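Local coordinates for alpha-L-arabinosidase (Xanthomonas axonopodis pv. citri, PDB 6D25), which probably removes L-arabinofuranosyl side groups from arabinoxylans, also from internal doubly substituted xylose units, as a trimeric GH51 arabinofuranosidase, at residues A[106-111]-A[180-185]; A[168-173]-A[184-189]. All blocks are in the same frame, centred on the assembly; numbering follows the deposited sequence.

Contact 1. Residues A[106-111]-A[180-185]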
# COMPACT_ATOMS: atom_id res chain seq x y z
N HIS A 106 -16.43 -0.84 1.25
CA HIS A 106 -15.99 -1.51 2.47
C HIS A 106 -17.09 -2.50 2.85
O HIS A 106 -18.17 -2.05 3.30
CB HIS A 106 -15.64 -0.47 3.54
CG HIS A 106 -14.56 0.42 3.04
ND1 HIS A 106 -13.25 -0.02 2.97
CD2 HIS A 106 -14.57 1.63 2.46
CE1 HIS A 106 -12.51 0.87 2.35
NE2 HIS A 106 -13.27 1.92 2.05
N TRP A 107 -16.80 -3.79 2.69
CA TRP A 107 -17.84 -4.82 2.82
C TRP A 107 -18.54 -4.77 4.19
O TRP A 107 -19.72 -5.12 4.28
CB TRP A 107 -17.25 -6.21 2.54
CG TRP A 107 -16.35 -6.73 3.60
CD1 TRP A 107 -15.00 -6.59 3.68
CD2 TRP A 107 -16.74 -7.52 4.73
NE1 TRP A 107 -14.53 -7.23 4.78
CE2 TRP A 107 -15.57 -7.81 5.45
CE3 TRP A 107 -17.96 -8.04 5.18
CZ2 TRP A 107 -15.59 -8.57 6.63
CZ3 TRP A 107 -17.98 -8.79 6.34
CH2 TRP A 107 -16.81 -9.06 7.04
N ARG A 108 -17.84 -4.36 5.25
CA ARG A 108 -18.47 -4.35 6.58
C ARG A 108 -19.60 -3.32 6.65
O ARG A 108 -20.49 -3.45 7.50
CB ARG A 108 -17.45 -4.09 7.69
CG ARG A 108 -16.54 -5.27 7.96
CD ARG A 108 -15.88 -5.10 9.32
NE ARG A 108 -15.73 -6.35 10.04
CZ ARG A 108 -16.70 -7.08 10.58
NH1 ARG A 108 -17.95 -6.68 10.77
NH2 ARG A 108 -16.35 -8.28 10.96
N ASP A 109 -19.58 -2.34 5.77
CA ASP A 109 -20.64 -1.33 5.70
C ASP A 109 -21.96 -1.97 5.28
O ASP A 109 -23.02 -1.39 5.47
CB ASP A 109 -20.29 -0.20 4.74
CG ASP A 109 -19.13 0.70 5.18
OD1 ASP A 109 -18.78 0.68 6.37
OD2 ASP A 109 -18.59 1.45 4.33
N GLY A 110 -21.91 -3.13 4.64
CA GLY A 110 -23.09 -3.74 4.08
C GLY A 110 -23.56 -5.01 4.80
O GLY A 110 -24.35 -5.76 4.21
N VAL A 111 -23.10 -5.25 6.03
CA VAL A 111 -23.60 -6.39 6.80
C VAL A 111 -24.10 -5.91 8.15
O VAL A 111 -23.73 -4.84 8.64
CB VAL A 111 -22.54 -7.50 6.95
CG1 VAL A 111 -22.05 -7.99 5.60
CG2 VAL A 111 -21.37 -7.09 7.83
N ALA A 180 -17.07 -16.36 10.46
CA ALA A 180 -18.12 -17.29 10.04
C ALA A 180 -19.33 -17.17 10.98
O ALA A 180 -20.46 -17.21 10.53
CB ALA A 180 -17.60 -18.71 10.01
N ASN A 181 -19.09 -17.05 12.27
CA ASN A 181 -20.18 -16.96 13.23
C ASN A 181 -20.95 -15.63 13.07
O ASN A 181 -22.12 -15.55 13.41
CB ASN A 181 -19.69 -17.12 14.64
CG ASN A 181 -19.22 -18.53 14.95
OD1 ASN A 181 -19.53 -19.47 14.23
ND2 ASN A 181 -18.54 -18.70 16.07
N GLU A 182 -20.28 -14.59 12.61
CA GLU A 182 -20.90 -13.33 12.33
C GLU A 182 -21.86 -13.47 11.13
O GLU A 182 -23.00 -12.96 11.17
CB GLU A 182 -19.84 -12.25 12.11
CG GLU A 182 -20.43 -10.87 12.02
CD GLU A 182 -19.40 -9.76 11.85
OE1 GLU A 182 -18.18 -10.02 11.97
OE2 GLU A 182 -19.86 -8.59 11.68
N ARG A 183 -21.42 -14.15 10.07
CA ARG A 183 -22.31 -14.51 8.98
C ARG A 183 -23.55 -15.27 9.51
O ARG A 183 -24.70 -14.97 9.12
CB ARG A 183 -21.58 -15.35 7.94
CG ARG A 183 -22.45 -15.76 6.76
CD ARG A 183 -21.89 -16.92 5.95
NE ARG A 183 -21.77 -18.16 6.72
CZ ARG A 183 -20.65 -18.89 6.87
NH1 ARG A 183 -19.46 -18.46 6.45
NH2 ARG A 183 -20.74 -20.09 7.46
N ARG A 184 -23.32 -16.25 10.37
CA ARG A 184 -24.43 -17.02 10.94
C ARG A 184 -25.36 -16.10 11.76
O ARG A 184 -26.58 -16.24 11.65
CB ARG A 184 -23.92 -18.19 11.79
CG ARG A 184 -23.02 -19.17 11.04
CD ARG A 184 -22.76 -20.45 11.82
NE ARG A 184 -22.02 -21.39 10.98
CZ ARG A 184 -20.71 -21.51 10.91
NH1 ARG A 184 -19.95 -20.83 11.74
NH2 ARG A 184 -20.18 -22.29 9.96
N ALA A 185 -24.81 -15.21 12.56
CA ALA A 185 -25.59 -14.27 13.38
C ALA A 185 -26.48 -13.40 12.46
O ALA A 185 -27.61 -13.04 12.85
CB ALA A 185 -24.67 -13.38 14.20
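Glu-182 leaves its helix with CG turned opposite the backbone N (chi1 -171°) and then runs straight out to its carboxylate, while Arg-108 starts with CG opposite its own carbonyl carbon and bends at chi3 (143°), which swings its guanidinium round to the carboxylate. The two charged groups meet end-on in a bidentate salt bridge. NH2 of Arg-108 gives a hydrogen bond to OE1 of Glu-182 at 2.7 Å, and NH1 of Arg-108 gives a second to OE2 of Glu-182 at 2.9 Å. Both bonds are almost straight and reach the oxygens on their syn sides, with the nitrogens somewhat out of the carboxylate plane. The guanidinium and carboxylate planes are nearly coplanar, 20° apart, and the two bonds together restrain both groups from turning. Trp-107 backs the arginine: CG of Arg-108 sits 3.6 Å above the plane of the Trp-107 indole, over its centre, and CH2 of Trp-107 lies 3.9 Å above the guanidinium plane of Arg-108, offset toward its rim. The contact lies at the periphery of the (beta/alpha)8 barrel of this GH51 enzyme, where the loop after the second strand, 93-96, meets helix 178-185 in the connection from the third strand, 149-154, to the fourth, 196-199. A short 3-10 turn at 107-109 presents both Trp-107 and Arg-108. Just beyond the turn, Val-111 approaches the carboxylate only loosely, CG2 of Val-111 being 4.4 Å from OE2 of Glu-182. Val-111 and Glu-182 both also touch Tyr-170 of helix 161-172. Trp-107 in turn stacks on Trp-167 of that same helix, and Leu-179 touches both Trp-107 and Arg-108.

Contact 2. Residues A[168-173]-A[184-189]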
# COMPACT_ATOMS: atom_id res chain seq x y z
N ALA A 168 -13.74 -12.76 2.16
CA ALA A 168 -13.77 -14.11 1.64
C ALA A 168 -14.04 -15.12 2.77
O ALA A 168 -14.83 -16.05 2.57
CB ALA A 168 -12.46 -14.45 0.97
N GLU A 169 -13.42 -14.94 3.93
CA GLU A 169 -13.65 -15.84 5.05
C GLU A 169 -15.11 -15.73 5.52
O GLU A 169 -15.79 -16.76 5.75
CB GLU A 169 -12.70 -15.55 6.23
CG GLU A 169 -12.93 -16.43 7.47
CD GLU A 169 -12.04 -16.13 8.66
OE1 GLU A 169 -10.87 -15.70 8.40
OE2 GLU A 169 -12.50 -16.27 9.90
N TYR A 170 -15.59 -14.50 5.68
CA TYR A 170 -16.96 -14.27 6.12
C TYR A 170 -17.93 -15.05 5.24
O TYR A 170 -18.85 -15.70 5.73
CB TYR A 170 -17.28 -12.78 6.03
CG TYR A 170 -18.66 -12.39 6.48
CD1 TYR A 170 -19.71 -12.36 5.59
CD2 TYR A 170 -18.90 -12.04 7.80
CE1 TYR A 170 -20.98 -11.97 5.99
CE2 TYR A 170 -20.16 -11.65 8.22
CZ TYR A 170 -21.21 -11.60 7.31
OH TYR A 170 -22.45 -11.20 7.73
N MET A 171 -17.73 -14.98 3.94
CA MET A 171 -18.69 -15.55 2.99
C MET A 171 -18.54 -17.08 2.86
O MET A 171 -19.56 -17.73 2.59
CB MET A 171 -18.53 -14.93 1.60
CG MET A 171 -19.13 -13.51 1.53
SD MET A 171 -19.14 -12.84 -0.16
CE MET A 171 -17.40 -12.50 -0.41
N THR A 172 -17.33 -17.63 3.00
CA THR A 172 -17.06 -19.04 2.57
C THR A 172 -16.62 -19.97 3.71
O THR A 172 -16.61 -21.15 3.50
CB THR A 172 -15.98 -19.10 1.48
OG1 THR A 172 -14.71 -18.67 1.98
CG2 THR A 172 -16.35 -18.27 0.27
N ALA A 173 -16.27 -19.47 4.89
CA ALA A 173 -15.71 -20.33 5.94
C ALA A 173 -16.78 -21.27 6.50
O ALA A 173 -17.84 -20.82 6.91
CB ALA A 173 -15.08 -19.51 7.03
N ARG A 184 -23.32 -16.25 10.37
CA ARG A 184 -24.43 -17.02 10.94
C ARG A 184 -25.36 -16.10 11.76
O ARG A 184 -26.58 -16.24 11.65
CB ARG A 184 -23.92 -18.19 11.79
CG ARG A 184 -23.02 -19.17 11.04
CD ARG A 184 -22.76 -20.45 11.82
NE ARG A 184 -22.02 -21.39 10.98
CZ ARG A 184 -20.71 -21.51 10.91
NH1 ARG A 184 -19.95 -20.83 11.74
NH2 ARG A 184 -20.18 -22.29 9.96
N ALA A 185 -24.81 -15.21 12.56
CA ALA A 185 -25.59 -14.27 13.38
C ALA A 185 -26.48 -13.40 12.46
O ALA A 185 -27.61 -13.04 12.85
CB ALA A 185 -24.67 -13.38 14.20
N ASN A 186 -25.96 -13.08 11.27
CA ASN A 186 -26.64 -12.22 10.32
C ASN A 186 -27.61 -13.04 9.44
O ASN A 186 -28.19 -12.50 8.51
CB ASN A 186 -25.62 -11.45 9.49
CG ASN A 186 -24.99 -10.31 10.27
OD1 ASN A 186 -25.60 -9.81 11.21
ND2 ASN A 186 -23.77 -9.94 9.94
N GLY A 187 -27.79 -14.33 9.73
CA GLY A 187 -28.87 -15.12 9.17
C GLY A 187 -28.45 -16.13 8.12
O GLY A 187 -29.32 -16.73 7.55
N ARG A 188 -27.16 -16.36 7.87
CA ARG A 188 -26.73 -17.35 6.88
C ARG A 188 -25.82 -18.39 7.56
O ARG A 188 -24.63 -18.17 7.83
CB ARG A 188 -25.99 -16.64 5.74
CG ARG A 188 -25.41 -17.59 4.72
CD ARG A 188 -26.48 -18.31 3.90
NE ARG A 188 -25.83 -19.33 3.07
CZ ARG A 188 -26.33 -19.86 1.96
NH1 ARG A 188 -27.50 -19.45 1.49
NH2 ARG A 188 -25.63 -20.75 1.29
N ASP A 189 -26.37 -19.56 7.80
CA ASP A 189 -25.67 -20.60 8.53
C ASP A 189 -24.55 -21.20 7.66
O ASP A 189 -23.39 -21.24 8.07
CB ASP A 189 -26.64 -21.65 9.06
CG ASP A 189 -25.97 -22.81 9.79
OD1 ASP A 189 -25.01 -22.59 10.54
OD2 ASP A 189 -26.41 -23.92 9.59
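Tyr-170 and Asn-186 meet through a single hydrogen bond, in which ND2 of Asn-186 donates to OH of Tyr-170 at 2.9 Å. The N-H points at the oxygen in an essentially straight line (179°), and the hydroxyl lies in the amide plane while ND2 comes in at the edge of the ring. The ring and amide planes are 47° apart. CB of Asn-186 also touches OH of Tyr-170, at 3.6 Å. Asn-186 reaches across because CG stands opposite its carbonyl carbon (chi1 -76°), and its position is set by the end of helix 178-185. There a Schellman motif closes the helix: Gly-187, with positive phi, bonds through its N to O of Arg-184 at 3.0 Å, and Arg-188 N reaches back to Arg-183 O. Arg-184 NH2 makes only a long approach to Ala-173 O, 4.1 Å; its NH1 is bonded to Thr-175 O. The buried phenol oxygen links helices 161-172 and 136-146 with the residue just past the end of helix 178-185. With that oxygen accepting from ND2 of Asn-186, its own hydrogen is probably left for NE2 of His-137, which would make the hydroxyl both acceptor and donor.

Overall arrangement
Contacts 1 and 2 lie with their centres about 7 Å apart, each roughly 28 Å from the centre of the chain. Along the sequence, 106-111 comes first, in the loop after strand 93-96; 168-173, on helix 161-172, and the overlapping segments 180-185 and 184-189 follow between strands 149-154 and 196-199. Both contacts use helix 178-185, its side toward the loop in one and its C-terminal end in the other. Arg-183 bridges them by bonding to the carbonyls of Tyr-170 and Ala-173, and Trp-107 packs on Tyr-170. This outer part of the barrel also reaches the neighbouring subunits of the trimer: His-106 packs on Glu-162 of the second subunit, and Glu-169 on Val-121 of the third.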